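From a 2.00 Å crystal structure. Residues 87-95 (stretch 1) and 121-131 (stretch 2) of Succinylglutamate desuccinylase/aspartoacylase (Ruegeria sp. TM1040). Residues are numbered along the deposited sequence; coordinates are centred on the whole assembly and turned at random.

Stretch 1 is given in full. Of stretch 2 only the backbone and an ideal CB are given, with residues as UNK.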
# COMPACT_ATOMS: atom_id res chain seq x y z
N ILE A 87 21.01 -28.37 8.28
CA ILE A 87 19.79 -27.88 8.91
C ILE A 87 19.48 -26.45 8.42
O ILE A 87 20.27 -25.54 8.63
CB ILE A 87 19.95 -27.82 10.44
CG1 ILE A 87 20.50 -29.15 10.97
CG2 ILE A 87 18.60 -27.41 11.08
CD1 ILE A 87 20.76 -29.20 12.50
N VAL A 88 18.33 -26.28 7.79
CA VAL A 88 17.85 -24.98 7.27
C VAL A 88 16.43 -24.79 7.83
O VAL A 88 15.46 -25.22 7.22
CB VAL A 88 17.83 -25.01 5.74
CG1 VAL A 88 17.35 -23.68 5.13
CG2 VAL A 88 19.22 -25.39 5.19
N PRO A 89 16.32 -24.19 9.01
CA PRO A 89 14.98 -24.08 9.65
C PRO A 89 14.01 -23.19 8.89
O PRO A 89 12.80 -23.38 9.00
CB PRO A 89 15.27 -23.48 11.02
CG PRO A 89 16.77 -23.33 11.13
CD PRO A 89 17.39 -23.58 9.81
N TYR A 90 14.55 -22.22 8.16
CA TYR A 90 13.75 -21.26 7.42
C TYR A 90 14.13 -21.32 5.92
O TYR A 90 14.97 -20.60 5.45
CB TYR A 90 13.96 -19.86 7.98
CG TYR A 90 13.93 -19.71 9.47
CD1 TYR A 90 12.87 -20.18 10.22
CD2 TYR A 90 14.94 -19.01 10.13
CE1 TYR A 90 12.82 -19.98 11.63
CE2 TYR A 90 14.91 -18.80 11.51
CZ TYR A 90 13.84 -19.31 12.27
OH TYR A 90 13.81 -19.10 13.64
N PHE A 91 13.50 -22.25 5.21
CA PHE A 91 13.83 -22.61 3.84
C PHE A 91 13.47 -21.48 2.86
O PHE A 91 14.33 -20.96 2.17
CB PHE A 91 13.09 -23.90 3.56
CG PHE A 91 13.43 -24.62 2.26
CD1 PHE A 91 14.49 -24.28 1.46
CD2 PHE A 91 12.63 -25.69 1.90
CE1 PHE A 91 14.74 -24.99 0.31
CE2 PHE A 91 12.89 -26.42 0.75
CZ PHE A 91 13.92 -26.07 -0.04
N ASN A 92 12.21 -21.08 2.79
CA ASN A 92 11.90 -19.84 2.06
C ASN A 92 12.03 -18.71 3.05
O ASN A 92 11.03 -18.18 3.57
CB ASN A 92 10.52 -19.84 1.42
CG ASN A 92 10.34 -18.67 0.48
OD1 ASN A 92 11.14 -17.72 0.50
ND2 ASN A 92 9.33 -18.76 -0.39
N TYR A 93 13.27 -18.34 3.29
CA TYR A 93 13.59 -17.41 4.34
C TYR A 93 12.83 -16.09 4.21
O TYR A 93 12.23 -15.62 5.18
CB TYR A 93 15.10 -17.22 4.47
CG TYR A 93 15.49 -16.26 5.59
CD1 TYR A 93 15.12 -16.51 6.90
CD2 TYR A 93 16.19 -15.11 5.32
CE1 TYR A 93 15.47 -15.64 7.91
CE2 TYR A 93 16.52 -14.22 6.32
CZ TYR A 93 16.17 -14.50 7.60
OH TYR A 93 16.51 -13.62 8.57
N PRO A 94 12.79 -15.51 3.01
CA PRO A 94 12.01 -14.27 2.88
C PRO A 94 10.53 -14.44 3.23
O PRO A 94 9.98 -13.55 3.92
CB PRO A 94 12.22 -13.88 1.41
CG PRO A 94 13.59 -14.46 1.10
CD PRO A 94 13.54 -15.80 1.78
N ALA A 95 9.92 -15.57 2.85
CA ALA A 95 8.52 -15.82 3.19
C ALA A 95 8.42 -15.93 4.72
O ALA A 95 7.52 -15.35 5.33
CB ALA A 95 7.97 -17.08 2.53
N UNK A 121 14.23 -15.54 -10.28
CA UNK A 121 13.81 -14.83 -9.08
C UNK A 121 14.54 -15.38 -7.85
O UNK A 121 15.16 -16.43 -7.93
CB UNK A 121 12.29 -14.94 -8.90
N UNK A 122 14.51 -14.65 -6.74
CA UNK A 122 15.11 -15.14 -5.49
C UNK A 122 14.64 -16.58 -5.18
O UNK A 122 15.45 -17.46 -4.90
CB UNK A 122 14.75 -14.21 -4.33
N UNK A 123 13.33 -16.81 -5.25
CA UNK A 123 12.77 -18.13 -4.92
C UNK A 123 13.32 -19.22 -5.84
O UNK A 123 13.62 -20.32 -5.42
CB UNK A 123 11.24 -18.10 -5.01
N UNK A 124 13.45 -18.89 -7.12
CA UNK A 124 14.00 -19.82 -8.10
C UNK A 124 15.47 -20.12 -7.86
O UNK A 124 15.90 -21.24 -8.09
CB UNK A 124 13.82 -19.26 -9.51
N UNK A 125 16.23 -19.11 -7.46
CA UNK A 125 17.66 -19.25 -7.10
C UNK A 125 17.86 -20.13 -5.84
O UNK A 125 18.75 -20.98 -5.82
CB UNK A 125 18.27 -17.87 -6.86
N UNK A 126 16.99 -19.98 -4.85
CA UNK A 126 16.95 -20.89 -3.70
C UNK A 126 16.73 -22.33 -4.18
O UNK A 126 17.50 -23.24 -3.83
CB UNK A 126 15.85 -20.48 -2.72
N UNK A 127 15.69 -22.54 -4.97
CA UNK A 127 15.38 -23.86 -5.49
C UNK A 127 16.55 -24.45 -6.27
O UNK A 127 16.93 -25.61 -6.08
CB UNK A 127 14.14 -23.79 -6.38
N UNK A 128 17.15 -23.65 -7.13
CA UNK A 128 18.26 -24.11 -7.93
C UNK A 128 19.47 -24.55 -7.09
O UNK A 128 20.17 -25.50 -7.42
CB UNK A 128 18.68 -23.00 -8.90
N UNK A 129 19.73 -23.83 -6.00
CA UNK A 129 20.84 -24.16 -5.13
C UNK A 129 20.57 -25.49 -4.42
O UNK A 129 21.47 -26.30 -4.23
CB UNK A 129 21.08 -23.04 -4.11
N UNK A 130 19.33 -25.69 -3.98
CA UNK A 130 18.96 -26.96 -3.37
C UNK A 130 19.00 -28.08 -4.38
O UNK A 130 19.54 -29.13 -4.09
CB UNK A 130 17.57 -26.87 -2.74
N UNK A 131 18.44 -27.86 -5.57
CA UNK A 131 18.42 -28.88 -6.63
C UNK A 131 19.81 -29.36 -7.04
O UNK A 131 20.06 -30.56 -7.12
CB UNK A 131 17.70 -28.33 -7.86

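Position 121 lies just before the helix, with phi/psi of -68/165 and no atom of stretch 1 within 5.5 Å of its ideal CB. Ser, Thr, Asp or Asn would suit such an N-cap. The residue is Thr 121, whose OG1 accepts a weak capping bond from the backbone N of position 124 (3.4 Å).

Position 122 opens the helix with CA-to-CB directed toward stretch 1. The ideal CB touches nothing, but the ring of Pro 94 lies beyond it, so a modest apolar side chain such as Val, Ile or Leu could bridge the gap. Val 122 does so loosely, its CG1 4.4 Å from Pro 94 CG.

At position 123 the CB points sideways, 5.0 Å from Asn 92 ND2. The amide of Asn 92 makes a polar group attractive, and Ser, Thr, Asn or a small residue would fit. Thr 123 is found. Its OG1 stays 4.2 Å from Asn 92 ND2, too far for a direct bond; instead a water donates to both Thr 123 OG1 (2.5 Å) and Asn 92 OD1 (2.7 Å), linking the two side chains.

Positions 124 and 125 are out of reach of stretch 1, which leaves the choice wide, polar residues included. Gln 124 turns back on its own helix start, OE1 accepting from Thr 121 N at 3.0 Å; Lys 125 extends without touching stretch 1.

Position 126 points toward stretch 1, its ideal CB 5.1 Å from Phe 91 O, with the Phe 91 ring and Pro 94 around it. A branched or long apolar chain, Ile, Leu or Met, would suit. Ile 126 (chi1 m, chi2 t) sends CG2 to 4.1 Å from Phe 91 CE1, while CD1 reaches 4.3 Å from Pro 94 CD.

At 127 the CB points sideways with nothing of stretch 1 near, and 128 and 129 are out of reach, so many residues would do; they are Ala 127, Asp 128 and Tyr 129.

Position 130 again points toward stretch 1, its ideal CB 4.6 Å from Phe 91 CE1, with Val 88 farther along. Leu, Met or an aromatic would serve, the larger ones reaching both. Phe 130 (chi1 -82°) places CE2 3.4 Å from Phe 91 CE1, which lies over one face of its ring. The rings meet obliquely, centroids 4.4 Å apart and planes at 43°, while Val 88 CG2 approaches the ring edge, 4.1 Å from Phe 130 CZ.

Position 131 is equally free; it is Gln 131.

Stretch 2, residues 121-131: TVTQKIADYFQ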
# COMPACT_ATOMS: atom_id res chain seq x y z
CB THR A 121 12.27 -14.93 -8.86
OG1 THR A 121 11.89 -16.30 -8.59
CG2 THR A 121 11.54 -14.40 -10.09
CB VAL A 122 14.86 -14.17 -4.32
CG1 VAL A 122 15.23 -14.83 -3.02
CG2 VAL A 122 15.70 -12.86 -4.54
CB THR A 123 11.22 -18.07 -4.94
OG1 THR A 123 10.77 -17.12 -3.94
CG2 THR A 123 10.60 -19.45 -4.62
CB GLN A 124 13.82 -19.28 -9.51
CG GLN A 124 12.39 -19.20 -9.92
CD GLN A 124 12.23 -18.71 -11.31
OE1 GLN A 124 12.77 -17.67 -11.71
NE2 GLN A 124 11.51 -19.49 -12.10
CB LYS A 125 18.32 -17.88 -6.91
CG LYS A 125 18.47 -17.06 -8.24
CD LYS A 125 18.79 -15.61 -7.93
CE LYS A 125 19.56 -14.91 -8.99
NZ LYS A 125 19.59 -13.44 -8.71
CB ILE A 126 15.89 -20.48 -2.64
CG1 ILE A 126 16.24 -19.12 -2.04
CG2 ILE A 126 15.81 -21.49 -1.52
CD1 ILE A 126 15.14 -18.52 -1.08
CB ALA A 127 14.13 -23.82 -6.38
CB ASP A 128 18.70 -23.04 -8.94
CG ASP A 128 19.89 -23.47 -9.74
OD1 ASP A 128 19.71 -24.23 -10.73
OD2 ASP A 128 21.01 -23.08 -9.35
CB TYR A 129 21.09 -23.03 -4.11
CG TYR A 129 22.31 -23.26 -3.26
CD1 TYR A 129 23.59 -23.09 -3.78
CD2 TYR A 129 22.19 -23.64 -1.95
CE1 TYR A 129 24.69 -23.32 -2.99
CE2 TYR A 129 23.28 -23.85 -1.17
CZ TYR A 129 24.52 -23.70 -1.69
OH TYR A 129 25.59 -23.93 -0.88
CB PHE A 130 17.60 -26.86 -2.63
CG PHE A 130 17.73 -26.26 -1.23
CD1 PHE A 130 18.14 -24.93 -1.07
CD2 PHE A 130 17.55 -27.03 -0.11
CE1 PHE A 130 18.31 -24.39 0.15
CE2 PHE A 130 17.73 -26.49 1.15
CZ PHE A 130 18.09 -25.17 1.28
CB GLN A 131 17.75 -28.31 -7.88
CG GLN A 131 17.61 -29.27 -9.07
CD GLN A 131 16.52 -30.32 -8.89
OE1 GLN A 131 15.43 -30.02 -8.40
NE2 GLN A 131 16.83 -31.56 -9.27
O HOH W 1 11.83 -16.44 -1.82
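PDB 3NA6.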